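Local coordinates for AT-less polyketide synthase (PDB 4TKT), which probably extends a growing polyketide chain by decarboxylative Claisen condensation, as a ketosynthase domain of the AT-less isomigrastatin synthase, at residues L79-S84 / Y605-E610. Sequence-based numbering, arbitrary orientation.
Sequences LFFGIS and YPFARE
A water molecule joins E610 to L79: it donates to E610 OE2 at 2.7 Å and accepts from the L79 backbone N at 2.9 Å. Beside this polar link the two loops meet through four aromatic rings. F80 supplies most of the surface on its side, its CG anti to the backbone N (chi1 -178°), which carries the ring toward the other loop, where it meets both Y605 and F607. CE1 of F80 sits over the centre of the Y605 ring, about 3.6 Å above its plane, while the two planes are inclined at 40°. P606 CD packs on the opposite face of Y605, which is thus sandwiched between its own neighbour and the other loop. F607 turns its edge to a face of F80 in a T-shaped pair, the planes perpendicular and CE1 of F607 3.6 Å from CE2 of F80. The same F607 CE1 lies 3.7 Å from CZ of F81, whose ring is nearly parallel but slid so far that the two barely overlap. An alanine in place of Y605 would probably open a gap beside CD1 and CE1 of F80 and leave the backbone N of F467 without the hydroxyl it is bonded to. Further polar ties flank the rings, with D77 bound to the A608 backbone N and E107 to that of Y605. Through this aromatic cluster the loop 605-610, near the C-terminus, packs back onto the ketosynthase between helices 469-482 and 93-109, consistent with the start of the YPFxRxxYW motif, which in modular polyketide synthases returns the post-AT linker to the ketosynthase surface.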
loop_
_atom_site.group_PDB
_atom_site.type_symbol
_atom_site.label_atom_id
_atom_site.label_comp_id
_atom_site.label_asym_id
_atom_site.label_seq_id
_atom_site.Cartn_x
_atom_site.Cartn_y
_atom_site.Cartn_z
ATOM N N LEU A 79 -20.519 0.263 8.423
ATOM C CA LEU A 79 -20.774 0.181 9.860
ATOM C C LEU A 79 -19.473 0.104 10.648
ATOM O O LEU A 79 -19.372 0.628 11.758
ATOM C CB LEU A 79 -21.656 -1.026 10.182
ATOM C CG LEU A 79 -23.145 -0.746 10.391
ATOM C CD1 LEU A 79 -23.659 0.269 9.389
ATOM C CD2 LEU A 79 -23.934 -2.036 10.284
ATOM N N PHE A 80 -18.478 -0.551 10.062
ATOM C CA PHE A 80 -17.164 -0.652 10.675
ATOM C C PHE A 80 -16.557 0.733 10.884
ATOM O O PHE A 80 -15.895 0.982 11.891
ATOM C CB PHE A 80 -16.244 -1.516 9.811
ATOM C CG PHE A 80 -14.878 -1.722 10.392
ATOM C CD1 PHE A 80 -14.622 -2.795 11.227
ATOM C CD2 PHE A 80 -13.844 -0.850 10.096
ATOM C CE1 PHE A 80 -13.365 -2.991 11.760
ATOM C CE2 PHE A 80 -12.584 -1.038 10.629
ATOM C CZ PHE A 80 -12.344 -2.110 11.462
ATOM N N PHE A 81 -16.800 1.635 9.935
ATOM C CA PHE A 81 -16.203 2.967 9.971
ATOM C C PHE A 81 -17.158 4.037 10.492
ATOM O O PHE A 81 -16.871 5.229 10.398
ATOM C CB PHE A 81 -15.706 3.362 8.578
ATOM C CG PHE A 81 -14.619 2.473 8.053
ATOM C CD1 PHE A 81 -13.309 2.646 8.465
ATOM C CD2 PHE A 81 -14.908 1.463 7.152
ATOM C CE1 PHE A 81 -12.306 1.827 7.987
ATOM C CE2 PHE A 81 -13.908 0.638 6.671
ATOM C CZ PHE A 81 -12.605 0.821 7.087
ATOM N N GLY A 82 -18.290 3.611 11.039
ATOM C CA GLY A 82 -19.260 4.541 11.587
ATOM C C GLY A 82 -19.878 5.421 10.519
ATOM O O GLY A 82 -20.268 6.558 10.779
ATOM N N ILE A 83 -19.962 4.888 9.306
ATOM C CA ILE A 83 -20.588 5.596 8.198
ATOM C C ILE A 83 -21.935 4.963 7.885
ATOM O O ILE A 83 -22.050 3.741 7.831
ATOM C CB ILE A 83 -19.696 5.575 6.945
ATOM C CG1 ILE A 83 -18.390 6.324 7.213
ATOM C CG2 ILE A 83 -20.423 6.176 5.754
ATOM C CD1 ILE A 83 -17.367 6.193 6.099
ATOM N N SER A 84 -22.957 5.790 7.693
ATOM C CA SER A 84 -24.281 5.274 7.371
ATOM C C SER A 84 -24.263 4.632 5.991
ATOM O O SER A 84 -23.654 5.164 5.064
ATOM C CB SER A 84 -25.334 6.383 7.426
ATOM O OG SER A 84 -25.323 7.157 6.241
ATOM N N TYR A 605 -8.148 -7.261 9.256
ATOM C CA TYR A 605 -9.575 -7.437 9.506
ATOM C C TYR A 605 -10.319 -7.837 8.235
ATOM O O TYR A 605 -10.088 -7.267 7.170
ATOM C CB TYR A 605 -10.182 -6.154 10.084
ATOM C CG TYR A 605 -11.637 -6.290 10.476
ATOM C CD1 TYR A 605 -12.652 -6.041 9.560
ATOM C CD2 TYR A 605 -11.996 -6.671 11.763
ATOM C CE1 TYR A 605 -13.979 -6.169 9.915
ATOM C CE2 TYR A 605 -13.322 -6.799 12.126
ATOM C CZ TYR A 605 -14.308 -6.549 11.199
ATOM O OH TYR A 605 -15.632 -6.676 11.551
ATOM N N PRO A 606 -11.220 -8.824 8.349
ATOM C CA PRO A 606 -12.038 -9.296 7.228
ATOM C C PRO A 606 -13.270 -8.422 7.011
ATOM O O PRO A 606 -14.346 -8.733 7.526
ATOM C CB PRO A 606 -12.435 -10.703 7.665
ATOM C CG PRO A 606 -12.513 -10.603 9.159
ATOM C CD PRO A 606 -11.468 -9.598 9.579
ATOM N N PHE A 607 -13.111 -7.340 6.255
ATOM C CA PHE A 607 -14.199 -6.393 6.045
ATOM C C PHE A 607 -15.409 -7.054 5.399
ATOM O O PHE A 607 -15.271 -7.944 4.557
ATOM C CB PHE A 607 -13.732 -5.214 5.181
ATOM C CG PHE A 607 -12.661 -4.380 5.820
ATOM C CD1 PHE A 607 -12.945 -3.591 6.922
ATOM C CD2 PHE A 607 -11.371 -4.381 5.318
ATOM C CE1 PHE A 607 -11.962 -2.826 7.513
ATOM C CE2 PHE A 607 -10.383 -3.617 5.904
ATOM C CZ PHE A 607 -10.678 -2.838 7.003
ATOM N N ALA A 608 -16.595 -6.623 5.817
ATOM C CA ALA A 608 -17.832 -7.026 5.163
ATOM C C ALA A 608 -17.808 -6.559 3.708
ATOM O O ALA A 608 -17.391 -5.435 3.417
ATOM C CB ALA A 608 -19.035 -6.458 5.898
ATOM N N ARG A 609 -18.249 -7.422 2.798
ATOM C CA ARG A 609 -18.114 -7.160 1.368
ATOM C C ARG A 609 -19.449 -6.860 0.696
ATOM O O ARG A 609 -19.723 -7.343 -0.402
ATOM C CB ARG A 609 -17.442 -8.351 0.679
ATOM C CG ARG A 609 -16.039 -8.654 1.186
ATOM C CD ARG A 609 -15.555 -10.031 0.738
ATOM N NE ARG A 609 -15.486 -10.156 -0.716
ATOM C CZ ARG A 609 -16.402 -10.770 -1.461
ATOM N NH1 ARG A 609 -17.465 -11.319 -0.890
ATOM N NH2 ARG A 609 -16.254 -10.834 -2.778
ATOM N N GLU A 610 -20.273 -6.055 1.358
ATOM C CA GLU A 610 -21.559 -5.652 0.800
ATOM C C GLU A 610 -21.372 -4.525 -0.215
ATOM O O GLU A 610 -20.504 -3.670 -0.049
ATOM C CB GLU A 610 -22.510 -5.233 1.921
ATOM C CG GLU A 610 -21.827 -4.460 3.039
ATOM C CD GLU A 610 -22.495 -4.655 4.387
ATOM O OE1 GLU A 610 -23.133 -5.710 4.588
ATOM O OE2 GLU A 610 -22.379 -3.753 5.246
HETATM O O HOH W 1 -21.129 -2.360 7.248
#